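Local coordinates for phosphatidylethanolamine-binding protein (Plasmodium vivax, PDB 2GZQ) that probably binds phosphatidylethanolamine and related phosphorylated ligands in an anion-binding pocket, in the manner of its family, at residues A[16-19]-A[23-26]; A[85-90]-A[95-100]. All coordinates share one frame; numbering follows the deposited sequence.

Contact 1: residues A[16-19]-A[23-26]; sequences EELK and IIPH
The flank of L18 lies against the end of I24: CB of L18 is 3.9 Å from CD1 of I24, and CG1 follows just behind. I24 sets CG1 anti to its carbonyl carbon (chi1 -63°), which directs the ethyl arm onto L18 CB. On this tightly packed side the backbone contributes too. I24 N donates to L18 O across 3.2 Å, and although the N-H points well at the oxygen (161°), it reaches the carbonyl from above its plane, 67° out. The arrangement is two consecutive short helices, 15-20 and 23-26, near the N-terminus, laid by L18 and I23 on W194 of the strand 188-198. Packing gives way to solvent at K19. Its CG passes I24 CB at 4.0 Å, crossing it at a slant, while the extended chain beyond carries NZ away to a salt bridge with E31. Here a water supplements the looser contact, donating to K19 O at 2.8 Å and to I24 O at 2.7 Å, and so bridges the two backbones beside the exposed K19.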
loop_
_atom_site.group_PDB
_atom_site.type_symbol
_atom_site.label_atom_id
_atom_site.label_comp_id
_atom_site.label_asym_id
_atom_site.label_seq_id
_atom_site.Cartn_x
_atom_site.Cartn_y
_atom_site.Cartn_z
ATOM N N GLU A 16 -16.366 -6.294 -7.404
ATOM C CA GLU A 16 -17.066 -7.362 -6.722
ATOM C C GLU A 16 -16.145 -8.178 -5.802
ATOM O O GLU A 16 -16.548 -8.524 -4.693
ATOM C CB GLU A 16 -17.816 -8.243 -7.714
ATOM C CG GLU A 16 -16.947 -9.237 -8.421
ATOM C CD GLU A 16 -16.992 -10.593 -7.766
ATOM O OE1 GLU A 16 -17.892 -10.818 -6.928
ATOM O OE2 GLU A 16 -16.130 -11.435 -8.093
ATOM N N GLU A 17 -14.919 -8.451 -6.236
ATOM C CA GLU A 17 -13.925 -9.119 -5.408
ATOM C C GLU A 17 -13.641 -8.321 -4.133
ATOM O O GLU A 17 -13.548 -8.861 -3.019
ATOM C CB GLU A 17 -12.626 -9.163 -6.234
ATOM C CG GLU A 17 -11.775 -10.364 -6.136
ATOM C CD GLU A 17 -10.564 -10.262 -7.058
ATOM O OE1 GLU A 17 -9.512 -10.819 -6.677
ATOM O OE2 GLU A 17 -10.649 -9.654 -8.173
ATOM N N LEU A 18 -13.439 -7.032 -4.309
ATOM C CA LEU A 18 -13.148 -6.185 -3.172
ATOM C C LEU A 18 -14.315 -6.065 -2.203
ATOM O O LEU A 18 -14.113 -6.006 -0.980
ATOM C CB LEU A 18 -12.674 -4.810 -3.631
ATOM C CG LEU A 18 -11.372 -4.797 -4.444
ATOM C CD1 LEU A 18 -10.880 -3.371 -4.715
ATOM C CD2 LEU A 18 -10.288 -5.638 -3.844
ATOM N N LYS A 19 -15.532 -6.066 -2.719
ATOM C CA LYS A 19 -16.700 -6.082 -1.851
ATOM C C LYS A 19 -16.824 -7.392 -1.101
ATOM O O LYS A 19 -17.129 -7.403 0.087
ATOM C CB LYS A 19 -17.953 -5.762 -2.662
ATOM C CG LYS A 19 -18.054 -4.283 -3.081
ATOM C CD LYS A 19 -19.350 -3.927 -3.814
ATOM C CE LYS A 19 -19.500 -2.408 -4.038
ATOM N NZ LYS A 19 -20.794 -2.004 -4.694
ATOM N N ILE A 23 -12.841 -5.193 1.507
ATOM C CA ILE A 23 -11.910 -4.148 1.210
ATOM C C ILE A 23 -12.627 -2.856 0.793
ATOM O O ILE A 23 -12.197 -1.768 1.154
ATOM C CB ILE A 23 -10.881 -4.699 0.251
ATOM C CG1 ILE A 23 -10.084 -5.767 1.002
ATOM C CG2 ILE A 23 -10.008 -3.625 -0.305
ATOM C CD1 ILE A 23 -9.313 -6.669 0.121
ATOM N N ILE A 24 -13.751 -2.988 0.115
ATOM C CA ILE A 24 -14.769 -1.953 0.132
ATOM C C ILE A 24 -15.812 -2.471 1.125
ATOM O O ILE A 24 -16.360 -3.567 0.908
ATOM C CB ILE A 24 -15.446 -1.825 -1.276
ATOM C CG1 ILE A 24 -14.407 -1.393 -2.303
ATOM C CG2 ILE A 24 -16.640 -0.911 -1.230
ATOM C CD1 ILE A 24 -14.873 -1.563 -3.747
ATOM N N PRO A 25 -16.124 -1.730 2.200
ATOM C CA PRO A 25 -15.732 -0.340 2.487
ATOM C C PRO A 25 -14.586 -0.112 3.476
ATOM O O PRO A 25 -14.354 1.023 3.836
ATOM C CB PRO A 25 -17.002 0.199 3.122
ATOM C CG PRO A 25 -17.512 -0.953 3.925
ATOM C CD PRO A 25 -17.167 -2.194 3.147
ATOM N N HIS A 26 -13.890 -1.150 3.935
ATOM C CA HIS A 26 -12.934 -1.002 5.050
ATOM C C HIS A 26 -11.687 -0.240 4.653
ATOM O O HIS A 26 -11.113 0.475 5.489
ATOM C CB HIS A 26 -12.512 -2.336 5.620
ATOM C CG HIS A 26 -13.608 -3.050 6.306
ATOM N ND1 HIS A 26 -13.475 -4.351 6.731
ATOM C CD2 HIS A 26 -14.856 -2.659 6.648
ATOM C CE1 HIS A 26 -14.596 -4.742 7.302
ATOM N NE2 HIS A 26 -15.447 -3.724 7.269
HETATM O O HOH W 1 -18.466 -5.243 1.153
#

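Contact 2: residues A[85-90]-A[95-100]; sequences DPDFPS and DGRDYV
D85 and Y99 form an antiparallel hydrogen-bonded pair, D85 N donating to Y99 O (2.8 Å) and Y99 N returning a bond to D85 O (3.0 Å), and further out G96 N reaches F88 O at 2.9 Å to hold the two loop arms together. Aromatic side chains carry much of the packing. F88, its ring carbon CG anti to the backbone N (chi1 -179°), turns its ring onto Y99, whose CD1 sits over the ring centre and 3.7 Å from F88 CE1. The planes are inclined by 35°, an oblique pairing. P89 CB lies over the opposite face, and the peptide between F88 and P89 is cis; G96 CA comes up to the ring edge. On the other flank R97 bends at chi3 and brings its guanidinium to the carbonyl of P86. P86 O lies in the guanidinium plane, and NE donates to it at 2.7 Å, nearly straight at 171°, while NH2 adds a weak second bond to the same oxygen. NH2 also forms a salt bridge with D87 OD1 at 3.5 Å, whose hydrogen bond is weak, the carboxylate turned steeply against the guanidinium; the stronger partner of D87 is R139. Within the first arm D85 OD2 accepts from D87 N at 2.8 Å, closing an Asx turn. The sequence D85-P86-D87-F88-P89 matches the DPDxP signature of phosphatidylethanolamine-binding proteins, whose first aspartate and nearby histidines typically line the anion-binding pocket; the equivalents here are probably D85, H101 and H138. The D85 OD1 to H138 hydrogen bond is consistent with this, and the Y99 ring meets that of H101. The loop as a whole joins strand 77-85 to strand 99-107, with strand 138-148 beside 77-85 and helix 171-174 bonded through its backbone to G96 and D98.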
loop_
_atom_site.group_PDB
_atom_site.type_symbol
_atom_site.label_atom_id
_atom_site.label_comp_id
_atom_site.label_asym_id
_atom_site.label_seq_id
_atom_site.Cartn_x
_atom_site.Cartn_y
_atom_site.Cartn_z
ATOM N N ASP A 85 -1.787 -1.958 6.755
ATOM C CA ASP A 85 -2.595 -2.961 7.438
ATOM C C ASP A 85 -3.858 -2.295 7.975
ATOM O O ASP A 85 -3.779 -1.545 8.951
ATOM C CB ASP A 85 -1.791 -3.594 8.569
ATOM C CG ASP A 85 -2.532 -4.733 9.250
ATOM O OD1 ASP A 85 -1.986 -5.295 10.232
ATOM O OD2 ASP A 85 -3.643 -5.060 8.783
ATOM N N PRO A 86 -5.008 -2.541 7.352
ATOM C CA PRO A 86 -6.256 -2.012 7.856
ATOM C C PRO A 86 -6.772 -2.767 9.077
ATOM O O PRO A 86 -7.746 -2.358 9.691
ATOM C CB PRO A 86 -7.215 -2.181 6.667
ATOM C CG PRO A 86 -6.680 -3.433 5.978
ATOM C CD PRO A 86 -5.198 -3.401 6.167
ATOM N N ASP A 87 -6.121 -3.858 9.429
ATOM C CA ASP A 87 -6.571 -4.762 10.474
ATOM C C ASP A 87 -5.623 -4.759 11.661
ATOM O O ASP A 87 -5.305 -5.789 12.257
ATOM C CB ASP A 87 -6.701 -6.138 9.860
ATOM C CG ASP A 87 -7.746 -6.169 8.748
ATOM O OD1 ASP A 87 -8.790 -5.508 8.913
ATOM O OD2 ASP A 87 -7.534 -6.854 7.717
ATOM N N PHE A 88 -5.124 -3.580 11.978
ATOM C CA PHE A 88 -4.119 -3.400 13.023
ATOM C C PHE A 88 -4.715 -2.741 14.248
ATOM O O PHE A 88 -5.395 -1.728 14.108
ATOM C CB PHE A 88 -3.001 -2.496 12.495
ATOM C CG PHE A 88 -1.917 -2.270 13.490
ATOM C CD1 PHE A 88 -2.003 -1.257 14.407
ATOM C CD2 PHE A 88 -0.813 -3.112 13.533
ATOM C CE1 PHE A 88 -1.012 -1.065 15.350
ATOM C CE2 PHE A 88 0.179 -2.918 14.484
ATOM C CZ PHE A 88 0.068 -1.903 15.387
ATOM N N PRO A 89 -4.406 -3.243 15.442
ATOM C CA PRO A 89 -3.582 -4.400 15.741
ATOM C C PRO A 89 -4.228 -5.733 15.474
ATOM O O PRO A 89 -3.515 -6.745 15.399
ATOM C CB PRO A 89 -3.247 -4.244 17.230
ATOM C CG PRO A 89 -4.218 -3.312 17.763
ATOM C CD PRO A 89 -4.798 -2.511 16.644
ATOM N N SER A 90 -5.550 -5.777 15.398
ATOM C CA SER A 90 -6.211 -7.035 15.108
ATOM C C SER A 90 -7.388 -6.831 14.198
ATOM O O SER A 90 -7.953 -5.722 14.084
ATOM C CB SER A 90 -6.695 -7.718 16.367
ATOM O OG SER A 90 -7.796 -7.017 16.903
ATOM N N ASP A 95 -8.135 -0.828 15.892
ATOM C CA ASP A 95 -8.137 0.515 16.433
ATOM C C ASP A 95 -7.072 1.411 15.826
ATOM O O ASP A 95 -7.174 2.639 15.909
ATOM C CB ASP A 95 -7.903 0.464 17.944
ATOM C CG ASP A 95 -9.070 -0.121 18.714
ATOM O OD1 ASP A 95 -10.169 -0.267 18.140
ATOM O OD2 ASP A 95 -8.880 -0.424 19.912
ATOM N N GLY A 96 -6.052 0.811 15.242
ATOM C CA GLY A 96 -4.977 1.550 14.576
ATOM C C GLY A 96 -5.086 1.653 13.060
ATOM O O GLY A 96 -4.167 2.167 12.409
ATOM N N ARG A 97 -6.217 1.201 12.513
ATOM C CA ARG A 97 -6.516 1.258 11.036
ATOM C C ARG A 97 -6.246 2.720 10.584
ATOM O O ARG A 97 -6.819 3.646 11.174
ATOM C CB ARG A 97 -8.034 0.942 10.783
ATOM C CG ARG A 97 -8.499 1.103 9.278
ATOM C CD ARG A 97 -9.888 0.612 9.105
ATOM N NE ARG A 97 -9.953 -0.829 9.304
ATOM C CZ ARG A 97 -11.062 -1.557 9.297
ATOM N NH1 ARG A 97 -12.233 -0.985 9.094
ATOM N NH2 ARG A 97 -10.981 -2.867 9.474
ATOM N N ASP A 98 -5.536 2.991 9.496
ATOM C CA ASP A 98 -4.628 2.099 8.754
ATOM C C ASP A 98 -3.230 2.217 9.340
ATOM O O ASP A 98 -2.718 3.323 9.528
ATOM C CB ASP A 98 -4.524 2.565 7.306
ATOM C CG ASP A 98 -5.790 2.351 6.504
ATOM O OD1 ASP A 98 -6.552 1.430 6.842
ATOM O OD2 ASP A 98 -5.980 3.078 5.500
ATOM N N TYR A 99 -2.565 1.108 9.605
ATOM C CA TYR A 99 -1.134 1.144 9.930
ATOM C C TYR A 99 -0.356 1.227 8.631
ATOM O O TYR A 99 -0.566 0.408 7.734
ATOM C CB TYR A 99 -0.751 -0.104 10.731
ATOM C CG TYR A 99 0.662 -0.089 11.256
ATOM C CD1 TYR A 99 0.939 0.338 12.541
ATOM C CD2 TYR A 99 1.699 -0.438 10.453
ATOM C CE1 TYR A 99 2.255 0.360 13.010
ATOM C CE2 TYR A 99 3.020 -0.402 10.914
ATOM C CZ TYR A 99 3.263 -0.009 12.190
ATOM O OH TYR A 99 4.584 0.027 12.623
ATOM N N VAL A 100 0.535 2.206 8.515
ATOM C CA VAL A 100 1.285 2.377 7.291
ATOM C C VAL A 100 2.699 1.788 7.386
ATOM O O VAL A 100 3.545 2.262 8.135
ATOM C CB VAL A 100 1.249 3.843 6.774
ATOM C CG1 VAL A 100 1.729 4.819 7.812
ATOM C CG2 VAL A 100 2.029 3.972 5.451
#

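Overall arrangement
Contact 1 is complete well upstream of contact 2 in the sequence, and their centres stand about 16 Å apart, yet the two meet where the ring of H26, at the end of the second short helix, packs on R97 of contact 2 (H26 CG to R97 NH1, 3.7 Å). R139 of strand 138-148 ties the same place together, its NH2 being hydrogen-bonded to H26 ND1 and salt-bridged to D87. The probable ligand pocket, by comparison with the family, lies by contact 2, around D85, H101 and H138, whereas 16-19 and 23-26 pack on strand 188-198, which adjoins 138-148 in the six-stranded sheet.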